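Local coordinates for protein beta-N-acetylhexosaminidase (Arthrobacter aurescens, PDB 3RCN) that probably hydrolyses terminal non-reducing N-acetyl-D-hexosamine residues from N-acetyl-beta-D-hexosaminides, as a glycoside hydrolase of family 20, at residues L24-G29 and D86-S91; G29-A34 and R63-R68; L106-P111 and S126-S131. All blocks are in the same frame, centred on the assembly; numbering follows the deposited sequence.

In the fold
All three contacts lie in the N-terminal alpha-beta domain of this family 20 enzyme, away from the predicted proton donor. Strand 16-26 runs along one edge of a six-stranded mixed sheet, and at its end contact 1 joins 24-29 to 86-91, closing a long loop. Nested inside that loop, contact 2 pairs strand 32-34, the opposite edge, with strand 67-71 across a beta-alpha-beta unit; the two contacts share Gly29. Strand 88-92 then leads into helix 95-109, and contact 3 follows in series, closing the short connection from this helix to strand 125-134. That strand pairs with 16-26, so contacts 1 and 3 adjoin, while contacts 2 and 3 do not touch.

Contact 1. Residues L24-G29 and D86-S91; sequences LELDAG and DAVVIS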
loop_
_atom_site.group_PDB
_atom_site.type_symbol
_atom_site.label_atom_id
_atom_site.label_comp_id
_atom_site.label_asym_id
_atom_site.label_seq_id
_atom_site.Cartn_x
_atom_site.Cartn_y
_atom_site.Cartn_z
ATOM N N LEU A 24 -13.102 19.659 -24.819
ATOM C CA LEU A 24 -13.331 20.733 -23.859
ATOM C C LEU A 24 -12.131 20.782 -22.937
ATOM O O LEU A 24 -11.717 19.749 -22.405
ATOM C CB LEU A 24 -14.592 20.483 -23.041
ATOM C CG LEU A 24 -14.786 21.443 -21.869
ATOM C CD1 LEU A 24 -15.240 22.796 -22.362
ATOM C CD2 LEU A 24 -15.803 20.878 -20.908
ATOM N N GLU A 25 -11.562 21.972 -22.765
ATOM C CA GLU A 25 -10.375 22.136 -21.936
ATOM C C GLU A 25 -10.749 22.550 -20.525
ATOM O O GLU A 25 -11.526 23.487 -20.324
ATOM C CB GLU A 25 -9.431 23.182 -22.529
ATOM C CG GLU A 25 -8.239 22.604 -23.275
ATOM C CD GLU A 25 -8.301 22.890 -24.762
ATOM O OE1 GLU A 25 -8.435 21.929 -25.553
ATOM O OE2 GLU A 25 -8.220 24.080 -25.141
ATOM N N LEU A 26 -10.180 21.847 -19.551
ATOM C CA LEU A 26 -10.387 22.165 -18.149
ATOM C C LEU A 26 -9.138 22.812 -17.592
ATOM O O LEU A 26 -8.059 22.240 -17.655
ATOM C CB LEU A 26 -10.673 20.903 -17.348
ATOM C CG LEU A 26 -11.750 19.952 -17.849
ATOM C CD1 LEU A 26 -11.777 18.758 -16.931
ATOM C CD2 LEU A 26 -13.106 20.626 -17.906
ATOM N N ASP A 27 -9.299 24.010 -17.049
ATOM C CA ASP A 27 -8.205 24.731 -16.420
ATOM C C ASP A 27 -8.233 24.538 -14.905
ATOM O O ASP A 27 -9.075 23.825 -14.374
ATOM C CB ASP A 27 -8.289 26.216 -16.766
ATOM C CG ASP A 27 -9.675 26.770 -16.580
ATOM O OD1 ASP A 27 -10.133 26.839 -15.422
ATOM O OD2 ASP A 27 -10.312 27.135 -17.591
ATOM N N ALA A 28 -7.309 25.191 -14.220
ATOM C CA ALA A 28 -7.160 25.047 -12.783
ATOM C C ALA A 28 -8.296 25.726 -12.035
ATOM O O ALA A 28 -8.389 25.614 -10.812
ATOM C CB ALA A 28 -5.815 25.609 -12.338
ATOM N N GLY A 29 -9.144 26.442 -12.769
ATOM C CA GLY A 29 -10.290 27.125 -12.185
ATOM C C GLY A 29 -11.586 26.317 -12.210
ATOM O O GLY A 29 -12.616 26.737 -11.669
ATOM N N ASP A 86 -20.028 22.762 -23.515
ATOM C CA ASP A 86 -19.402 23.885 -22.812
ATOM C C ASP A 86 -19.027 23.504 -21.348
ATOM O O ASP A 86 -18.201 24.177 -20.708
ATOM C CB ASP A 86 -20.325 25.111 -22.829
ATOM C CG ASP A 86 -21.598 24.909 -21.999
ATOM O OD1 ASP A 86 -22.463 24.099 -22.408
ATOM O OD2 ASP A 86 -21.738 25.573 -20.944
ATOM N N ALA A 87 -19.667 22.461 -20.812
ATOM C CA ALA A 87 -19.324 21.898 -19.494
ATOM C C ALA A 87 -19.388 20.365 -19.460
ATOM O O ALA A 87 -19.860 19.721 -20.402
ATOM C CB ALA A 87 -20.211 22.490 -18.402
ATOM N N VAL A 88 -18.887 19.784 -18.377
ATOM C CA VAL A 88 -19.013 18.348 -18.153
ATOM C C VAL A 88 -20.238 18.061 -17.287
ATOM O O VAL A 88 -20.263 18.414 -16.111
ATOM C CB VAL A 88 -17.761 17.804 -17.451
ATOM C CG1 VAL A 88 -17.976 16.374 -16.970
ATOM C CG2 VAL A 88 -16.568 17.902 -18.390
ATOM N N VAL A 89 -21.251 17.423 -17.862
ATOM C CA VAL A 89 -22.498 17.195 -17.139
ATOM C C VAL A 89 -22.792 15.713 -16.917
ATOM O O VAL A 89 -23.003 14.962 -17.867
ATOM C CB VAL A 89 -23.689 17.839 -17.870
ATOM C CG1 VAL A 89 -24.988 17.506 -17.156
ATOM C CG2 VAL A 89 -23.503 19.334 -17.953
ATOM N N ILE A 90 -22.805 15.297 -15.655
ATOM C CA ILE A 90 -23.091 13.907 -15.306
ATOM C C ILE A 90 -24.437 13.824 -14.620
ATOM O O ILE A 90 -24.596 14.340 -13.515
ATOM C CB ILE A 90 -22.023 13.328 -14.359
ATOM C CG1 ILE A 90 -20.664 13.271 -15.050
ATOM C CG2 ILE A 90 -22.404 11.932 -13.901
ATOM C CD1 ILE A 90 -19.527 12.935 -14.103
ATOM N N SER A 91 -25.403 13.195 -15.290
ATOM C CA SER A 91 -26.737 12.921 -14.726
ATOM C C SER A 91 -26.801 11.510 -14.137
ATOM O O SER A 91 -26.349 10.549 -14.763
ATOM C CB SER A 91 -27.818 13.024 -15.814
ATOM O OG SER A 91 -27.752 14.246 -16.525
#
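Leu24 lays both methyl groups of its isobutyl end against the turn that leads into strand 88-92. CG stands anti to the backbone N (chi1 171°), and from there the two branches divide the work. CD1 lies 3.7 Å from the carbonyl O of Asp86, while CD2 rests over backbone atoms of the next residue, 3.9 Å from Ala87 C. CD2 also meets a branch of the first strand residue, with 4.0 Å between Leu24 CD2 and Val88 CG2. The same valine methyl has a second, looser neighbour in Leu26, whose CD2 stands 4.4 Å from Val88 CG2. Val88 CG2 is thus approached by two leucines two residues apart on one strand. The contact buries about 149 Å² and consists of leucine methyls against a valine methyl and main-chain atoms. Asp27 OD1 accepts from Gly29 N at 2.9 Å through its anti lone pair, forming an Asx turn. This is side-chain packing between strands that are not neighbours in the sheet: strand 16-26 bonds through Leu24 and Leu26 to Val127 and Trp125 of strand 125-134, whereas Val88 forms backbone hydrogen bonds with Gly66 and with Arg68, at the start of strand 67-71. Helix 95-109 packs against this apolar cluster, placing Leu105 on Val88 and Leu109 on Leu26, with Trp55 also against Leu26.

Contact 2. Residues G29-A34 and R63-R68; sequences GTSVGA and REAGIR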
loop_
_atom_site.group_PDB
_atom_site.type_symbol
_atom_site.label_atom_id
_atom_site.label_comp_id
_atom_site.label_asym_id
_atom_site.label_seq_id
_atom_site.Cartn_x
_atom_site.Cartn_y
_atom_site.Cartn_z
ATOM N N GLY A 29 -9.144 26.442 -12.769
ATOM C CA GLY A 29 -10.290 27.125 -12.185
ATOM C C GLY A 29 -11.586 26.317 -12.210
ATOM O O GLY A 29 -12.616 26.737 -11.669
ATOM N N THR A 30 -11.528 25.145 -12.829
ATOM C CA THR A 30 -12.681 24.281 -12.955
ATOM C C THR A 30 -13.336 24.027 -11.599
ATOM O O THR A 30 -12.668 23.640 -10.637
ATOM C CB THR A 30 -12.268 22.935 -13.562
ATOM O OG1 THR A 30 -11.809 23.137 -14.903
ATOM C CG2 THR A 30 -13.442 21.968 -13.567
ATOM N N SER A 31 -14.652 24.212 -11.542
ATOM C CA SER A 31 -15.406 24.108 -10.296
ATOM C C SER A 31 -16.334 22.912 -10.397
ATOM O O SER A 31 -16.649 22.476 -11.501
ATOM C CB SER A 31 -16.210 25.387 -10.036
ATOM O OG SER A 31 -17.232 25.572 -11.009
ATOM N N VAL A 32 -16.739 22.355 -9.258
ATOM C CA VAL A 32 -17.587 21.163 -9.251
ATOM C C VAL A 32 -18.909 21.416 -8.542
ATOM O O VAL A 32 -18.929 21.678 -7.344
ATOM C CB VAL A 32 -16.864 19.988 -8.568
ATOM C CG1 VAL A 32 -17.605 18.714 -8.817
ATOM C CG2 VAL A 32 -15.440 19.867 -9.106
ATOM N N GLY A 33 -20.010 21.398 -9.291
ATOM C CA GLY A 33 -21.343 21.477 -8.701
ATOM C C GLY A 33 -22.042 20.143 -8.485
ATOM O O GLY A 33 -21.786 19.187 -9.203
ATOM N N ALA A 34 -22.949 20.069 -7.519
ATOM C CA ALA A 34 -23.773 18.867 -7.378
ATOM C C ALA A 34 -25.127 19.120 -6.713
ATOM O O ALA A 34 -25.253 19.987 -5.850
ATOM C CB ALA A 34 -23.005 17.765 -6.645
ATOM N N ARG A 63 -25.926 24.017 -11.457
ATOM C CA ARG A 63 -26.212 24.282 -12.866
ATOM C C ARG A 63 -25.139 25.172 -13.473
ATOM O O ARG A 63 -25.025 25.277 -14.692
ATOM C CB ARG A 63 -27.573 24.963 -13.019
ATOM C CG ARG A 63 -28.693 24.268 -12.283
ATOM C CD ARG A 63 -29.056 22.933 -12.918
ATOM N NE ARG A 63 -30.017 22.194 -12.099
ATOM C CZ ARG A 63 -30.462 20.973 -12.383
ATOM N NH1 ARG A 63 -30.038 20.349 -13.473
ATOM N NH2 ARG A 63 -31.325 20.374 -11.579
ATOM N N GLU A 64 -24.372 25.820 -12.600
ATOM C CA GLU A 64 -23.387 26.839 -12.972
ATOM C C GLU A 64 -21.933 26.390 -13.131
ATOM O O GLU A 64 -21.064 27.222 -13.335
ATOM C CB GLU A 64 -23.444 27.992 -11.976
ATOM C CG GLU A 64 -24.825 28.581 -11.843
ATOM C CD GLU A 64 -24.914 29.614 -10.743
ATOM O OE1 GLU A 64 -23.904 30.318 -10.502
ATOM O OE2 GLU A 64 -25.996 29.712 -10.117
ATOM N N ALA A 65 -21.655 25.097 -13.039
ATOM C CA ALA A 65 -20.292 24.635 -12.756
ATOM C C ALA A 65 -19.636 23.913 -13.926
ATOM O O ALA A 65 -20.303 23.451 -14.843
ATOM C CB ALA A 65 -20.280 23.736 -11.511
ATOM N N GLY A 66 -18.311 23.881 -13.917
ATOM C CA GLY A 66 -17.559 23.198 -14.949
ATOM C C GLY A 66 -17.872 21.724 -15.015
ATOM O O GLY A 66 -18.114 21.182 -16.097
ATOM N N ILE A 67 -17.849 21.080 -13.851
ATOM C CA ILE A 67 -18.277 19.695 -13.704
ATOM C C ILE A 67 -19.551 19.673 -12.854
ATOM O O ILE A 67 -19.506 19.973 -11.660
ATOM C CB ILE A 67 -17.198 18.871 -12.988
ATOM C CG1 ILE A 67 -15.892 18.918 -13.764
ATOM C CG2 ILE A 67 -17.641 17.432 -12.790
ATOM C CD1 ILE A 67 -14.733 18.329 -13.011
ATOM N N ARG A 68 -20.680 19.337 -13.476
ATOM C CA ARG A 68 -21.981 19.274 -12.792
ATOM C C ARG A 68 -22.441 17.838 -12.599
ATOM O O ARG A 68 -22.461 17.061 -13.552
ATOM C CB ARG A 68 -23.041 20.006 -13.603
ATOM C CG ARG A 68 -22.591 21.357 -14.073
ATOM C CD ARG A 68 -23.531 21.974 -15.087
ATOM N NE ARG A 68 -22.951 23.225 -15.547
ATOM C CZ ARG A 68 -23.216 23.806 -16.709
ATOM N NH1 ARG A 68 -24.074 23.255 -17.556
ATOM N NH2 ARG A 68 -22.611 24.944 -17.020
#
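Ile67, Gly33 and Ser31 have the largest areas buried here, in a short parallel pairing of strands 32-34 and 67-71. Ile67 bonds through N and O to Ser31 and Gly33, the residues flanking Val32, as in parallel pairing. Its N donates to Ser31 O at 3.0 Å in a nearly straight bond. Its O accepts from Gly33 N at 2.8 Å, a more bent bond whose donor is tilted 19° from the carbonyl plane. Ile67 O also takes a CA-H...O contact from Val32 CA. With CG1 of Ile67 anti to the carbonyl carbon (chi1 -59°), CG2 falls anti to the backbone N, beside Val32 CG1 at 4.2 Å; the two side chains lie side by side, pointing the same way. The other branch of the isoleucine reaches the loop before strand 32-34, where the Ile67 and Thr30 side chains cross, with Ile67 CD1 3.9 Å from Thr30 CG2. Gly33 places no side chain on the other face, where Ala65 comes in, its CB 3.2 Å from Gly33 N. Ser31 adds OG, 3.6 Å from the same Ala65 CB. The pairing closes a beta-alpha-beta crossover through helix 39-53, whose Arg42 bonds to Val32 O. The chemistry is therefore divided: main-chain bonds fix the parallel register, while Ile67 packs on Leu45 of the crossover helix and Val32 on Leu57 of the following loop.

Contact 3. Residues L106-P111 and S126-S131; sequences LQLLGP and SVPRVS
Leu108 and Leu109 both have CG anti to the carbonyl carbon (chi1 -77° and -64°), and from this placement their ends reach strand 125-134 at different points. Leu108 points its CB toward the strand and forks over it. CD1 meets Val130 tip to tip, 3.8 Å from Val130 CG2, the branch that lies between the valine's backbone N and carbonyl carbon. On the other fork, the Leu108 and Pro128 side chains cross obliquely, with Leu108 CD2 4.2 Å from Pro128 CG. Nearer the main chain, Leu108 CB stands 4.3 Å from Val127 CG1. The Pro128 ring also borders the helix backbone, since Pro128 CD is 3.6 Å from Leu108 O. Leu109 approaches Val127 obliquely, bringing CD2 to 3.4 Å from Val127 CG1; the leucine CG is the next nearest atom to that methyl. Val127 CG1 thus sits beside both consecutive leucines at the last turn of helix 95-109. Directly after them the helix stops: Gly110 has positive phi (106°), a conformation at which a CB would jam against the preceding carbonyl O, and the chain turns off into Pro111. Leu109 further packs on Leu49 of helix 39-53, so it bridges two helices and the sheet. The side-chain pairs are apolar, with the main-chain oxygens of Leu108 and Ser126 also bordering them, and the helix end is therefore seated on the sheet by shape and burial of apolar surface, without a polar bond from one segment to the other.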
loop_
_atom_site.group_PDB
_atom_site.type_symbol
_atom_site.label_atom_id
_atom_site.label_comp_id
_atom_site.label_asym_id
_atom_site.label_seq_id
_atom_site.Cartn_x
_atom_site.Cartn_y
_atom_site.Cartn_z
ATOM N N LEU A 106 -12.814 10.108 -15.389
ATOM C CA LEU A 106 -11.384 9.925 -15.193
ATOM C C LEU A 106 -10.753 9.163 -16.344
ATOM O O LEU A 106 -9.686 9.546 -16.827
ATOM C CB LEU A 106 -11.093 9.224 -13.877
ATOM C CG LEU A 106 -11.439 10.051 -12.647
ATOM C CD1 LEU A 106 -10.806 9.411 -11.434
ATOM C CD2 LEU A 106 -10.977 11.492 -12.795
ATOM N N GLN A 107 -11.402 8.085 -16.785
ATOM C CA GLN A 107 -10.914 7.355 -17.952
ATOM C C GLN A 107 -10.839 8.251 -19.192
ATOM O O GLN A 107 -9.885 8.157 -19.966
ATOM C CB GLN A 107 -11.754 6.116 -18.235
ATOM C CG GLN A 107 -11.712 5.081 -17.128
ATOM C CD GLN A 107 -12.057 3.691 -17.619
ATOM O OE1 GLN A 107 -12.522 3.510 -18.747
ATOM N NE2 GLN A 107 -11.816 2.697 -16.777
ATOM N N LEU A 108 -11.831 9.122 -19.371
ATOM C CA LEU A 108 -11.828 10.075 -20.490
ATOM C C LEU A 108 -10.654 11.087 -20.465
ATOM O O LEU A 108 -10.161 11.511 -21.521
ATOM C CB LEU A 108 -13.168 10.820 -20.573
ATOM C CG LEU A 108 -14.372 10.083 -21.156
ATOM C CD1 LEU A 108 -15.584 10.981 -21.094
ATOM C CD2 LEU A 108 -14.122 9.632 -22.592
ATOM N N LEU A 109 -10.214 11.467 -19.265
ATOM C CA LEU A 109 -9.090 12.386 -19.111
ATOM C C LEU A 109 -7.733 11.722 -19.340
ATOM O O LEU A 109 -6.755 12.409 -19.640
ATOM C CB LEU A 109 -9.111 13.049 -17.732
ATOM C CG LEU A 109 -10.309 13.954 -17.449
ATOM C CD1 LEU A 109 -10.565 14.082 -15.959
ATOM C CD2 LEU A 109 -10.147 15.325 -18.081
ATOM N N GLY A 110 -7.677 10.401 -19.201
ATOM C CA GLY A 110 -6.447 9.645 -19.397
ATOM C C GLY A 110 -5.811 9.147 -18.108
ATOM O O GLY A 110 -6.196 9.586 -17.023
ATOM N N PRO A 111 -4.824 8.235 -18.221
ATOM C CA PRO A 111 -4.213 7.564 -17.065
ATOM C C PRO A 111 -3.619 8.504 -16.016
ATOM O O PRO A 111 -3.530 8.094 -14.853
ATOM C CB PRO A 111 -3.102 6.710 -17.696
ATOM C CG PRO A 111 -3.545 6.492 -19.087
ATOM C CD PRO A 111 -4.226 7.772 -19.484
ATOM N N SER A 126 -7.700 17.912 -21.343
ATOM C CA SER A 126 -8.815 17.926 -22.254
ATOM C C SER A 126 -9.684 16.686 -22.155
ATOM O O SER A 126 -9.185 15.563 -22.084
ATOM C CB SER A 126 -8.313 18.132 -23.671
ATOM O OG SER A 126 -7.781 19.430 -23.784
ATOM N N VAL A 127 -10.992 16.913 -22.137
ATOM C CA VAL A 127 -11.967 15.843 -22.253
ATOM C C VAL A 127 -12.584 15.874 -23.643
ATOM O O VAL A 127 -13.185 16.870 -24.032
ATOM C CB VAL A 127 -13.100 16.003 -21.229
ATOM C CG1 VAL A 127 -12.869 15.102 -20.036
ATOM C CG2 VAL A 127 -13.218 17.457 -20.800
ATOM N N PRO A 128 -12.427 14.786 -24.407
ATOM C CA PRO A 128 -13.087 14.725 -25.714
ATOM C C PRO A 128 -14.591 14.921 -25.548
ATOM O O PRO A 128 -15.134 14.497 -24.536
ATOM C CB PRO A 128 -12.775 13.305 -26.201
ATOM C CG PRO A 128 -12.304 12.557 -24.991
ATOM C CD PRO A 128 -11.663 13.564 -24.108
ATOM N N ARG A 129 -15.252 15.567 -26.502
ATOM C CA ARG A 129 -16.680 15.793 -26.358
ATOM C C ARG A 129 -17.435 14.531 -26.741
ATOM O O ARG A 129 -17.321 14.049 -27.866
ATOM C CB ARG A 129 -17.141 16.999 -27.180
ATOM C CG ARG A 129 -16.666 18.329 -26.608
ATOM C CD ARG A 129 -17.407 19.509 -27.214
ATOM N NE ARG A 129 -16.925 20.781 -26.683
ATOM C CZ ARG A 129 -15.815 21.392 -27.104
ATOM N NH1 ARG A 129 -15.069 20.837 -28.054
ATOM N NH2 ARG A 129 -15.440 22.554 -26.574
ATOM N N VAL A 130 -18.191 13.994 -25.787
ATOM C CA VAL A 130 -18.933 12.754 -25.988
ATOM C C VAL A 130 -20.275 12.772 -25.272
ATOM O O VAL A 130 -20.520 13.590 -24.380
ATOM C CB VAL A 130 -18.168 11.526 -25.451
ATOM C CG1 VAL A 130 -16.828 11.391 -26.119
ATOM C CG2 VAL A 130 -18.008 11.620 -23.944
ATOM N N SER A 131 -21.141 11.852 -25.674
ATOM C CA SER A 131 -22.362 11.570 -24.940
ATOM C C SER A 131 -22.317 10.101 -24.565
ATOM O O SER A 131 -22.145 9.241 -25.433
ATOM C CB SER A 131 -23.587 11.843 -25.812
ATOM O OG SER A 131 -23.400 13.006 -26.599
#